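Local structure of membrane protein, putative (Geobacter sulfurreducens PCA, 2QYB) at residues A[88-91]-A[92-95]. The protein is a putative membrane protein, probably with transmembrane transporter and phosphatase activities, of which this chain is the GAF domain. Sequence-based numbering, arbitrary orientation.
Sequences NDTQ and YMTK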
loop_
_atom_site.group_PDB
_atom_site.type_symbol
_atom_site.label_atom_id
_atom_site.label_comp_id
_atom_site.label_asym_id
_atom_site.label_seq_id
_atom_site.Cartn_x
_atom_site.Cartn_y
_atom_site.Cartn_z
ATOM N N ASN A 88 -22.632 -15.217 -6.358
ATOM C CA ASN A 88 -22.548 -14.824 -7.772
ATOM C C ASN A 88 -23.436 -13.642 -8.163
ATOM O O ASN A 88 -23.089 -12.880 -9.069
ATOM C CB ASN A 88 -22.726 -16.032 -8.693
ATOM C CG ASN A 88 -21.401 -16.554 -9.180
ATOM O OD1 ASN A 88 -21.130 -17.740 -9.194
ATOM N ND2 ASN A 88 -20.552 -15.652 -9.535
ATOM N N ASP A 89 -24.533 -13.461 -7.422
ATOM C CA ASP A 89 -25.444 -12.351 -7.629
ATOM C C ASP A 89 -26.006 -11.852 -6.290
ATOM O O ASP A 89 -26.842 -12.506 -5.685
ATOM C CB ASP A 89 -26.592 -12.733 -8.585
ATOM C CG ASP A 89 -27.353 -11.507 -9.087
ATOM O OD1 ASP A 89 -27.355 -10.504 -8.345
ATOM O OD2 ASP A 89 -27.936 -11.547 -10.216
ATOM N N THR A 90 -25.567 -10.667 -5.864
ATOM C CA THR A 90 -26.020 -10.108 -4.615
ATOM C C THR A 90 -27.559 -9.903 -4.517
ATOM O O THR A 90 -28.070 -9.783 -3.418
ATOM C CB THR A 90 -25.296 -8.779 -4.291
ATOM O OG1 THR A 90 -25.432 -7.902 -5.403
ATOM C CG2 THR A 90 -23.772 -9.019 -3.960
ATOM N N GLN A 91 -28.294 -9.876 -5.632
ATOM C CA GLN A 91 -29.740 -9.740 -5.519
ATOM C C GLN A 91 -30.385 -10.947 -4.825
ATOM O O GLN A 91 -31.485 -10.833 -4.337
ATOM C CB GLN A 91 -30.422 -9.407 -6.865
ATOM C CG GLN A 91 -30.696 -10.596 -7.752
ATOM C CD GLN A 91 -31.442 -10.254 -9.081
ATOM O OE1 GLN A 91 -32.522 -9.644 -9.075
ATOM N NE2 GLN A 91 -30.880 -10.711 -10.219
ATOM N N TYR A 92 -29.674 -12.075 -4.736
ATOM C CA TYR A 92 -30.241 -13.346 -4.260
ATOM C C TYR A 92 -29.648 -13.851 -2.966
ATOM O O TYR A 92 -29.871 -14.984 -2.573
ATOM C CB TYR A 92 -30.103 -14.434 -5.362
ATOM C CG TYR A 92 -30.784 -14.050 -6.657
ATOM C CD1 TYR A 92 -32.059 -13.458 -6.656
ATOM C CD2 TYR A 92 -30.176 -14.304 -7.886
ATOM C CE1 TYR A 92 -32.683 -13.098 -7.837
ATOM C CE2 TYR A 92 -30.785 -13.963 -9.072
ATOM C CZ TYR A 92 -32.039 -13.345 -9.035
ATOM O OH TYR A 92 -32.652 -12.999 -10.196
HETATM N N MSE A 93 -28.928 -13.005 -2.274
HETATM C CA MSE A 93 -28.476 -13.301 -0.910
HETATM C C MSE A 93 -29.625 -13.404 0.055
HETATM O O MSE A 93 -30.641 -12.720 -0.090
HETATM C CB MSE A 93 -27.600 -12.166 -0.411
HETATM C CG MSE A 93 -26.285 -12.013 -1.129
HETATM SE SE MSE A 93 -25.441 -10.387 -0.523
HETATM C CE MSE A 93 -24.703 -11.101 1.110
ATOM N N THR A 94 -29.438 -14.227 1.078
ATOM C CA THR A 94 -30.446 -14.436 2.103
ATOM C C THR A 94 -30.252 -13.563 3.390
ATOM O O THR A 94 -31.055 -13.662 4.313
ATOM C CB THR A 94 -30.488 -15.942 2.498
ATOM O OG1 THR A 94 -29.250 -16.301 3.114
ATOM C CG2 THR A 94 -30.689 -16.827 1.258
ATOM N N LYS A 95 -29.204 -12.738 3.456
ATOM C CA LYS A 95 -29.021 -11.828 4.572
ATOM C C LYS A 95 -29.540 -10.460 4.133
ATOM O O LYS A 95 -28.910 -9.762 3.333
ATOM C CB LYS A 95 -27.555 -11.730 4.942
ATOM C CG LYS A 95 -27.034 -12.859 5.792
ATOM C CD LYS A 95 -25.520 -12.898 5.771
ATOM C CE LYS A 95 -25.000 -14.241 6.334
ATOM N NZ LYS A 95 -25.410 -14.441 7.768
#
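The amide N of Tyr92 donates to the carbonyl O of Asp89 at 3.0 Å, closing a 3-10 turn in the GAF domain where the chain leaves the edge strand 85-87 and heads for helix 96-104. The N-H lies nearly in line with the acceptor, at 165°, although it reaches the oxygen from above the carbonyl plane. Folded inside this backbone turn is an Asx turn, a worked example of how one aspartate can organise the start of a short helical bend. With CG anti to the backbone N (chi1 -166°), the carboxylate of Asp89 swings over the turn, and its OD1 accepts the backbone N of Gln91 at 2.9 Å. The second oxygen, OD2, takes the amide NE2 of Gln91 at 3.1 Å, with OD2 close to the plane of that amide. Both donors approach from above the carboxylate plane, and a single residue is gripped at its backbone and at its side-chain end. Replacing Asp89 by alanine removes both acceptors, which would probably leave the two Gln91 nitrogens without mates and the side-chain amide freer to turn. Held this way, Gln91 lies alongside Tyr92, its CG over one face of the ring and its amide stacked almost parallel to it, the planes 8° apart. Asp89 meets the same ring more loosely, at the CD2 and CE2 side. The inner side of the turn is buried: Thr90 OG1 hydrogen-bonds to the carbonyl O of Ile107, and Met93, a selenomethionine, packs against Tyr74 and Phe110. Between these two inward side chains, which run side by side, Thr90 CG2 rests 4.1 Å from the SE atom of Met93.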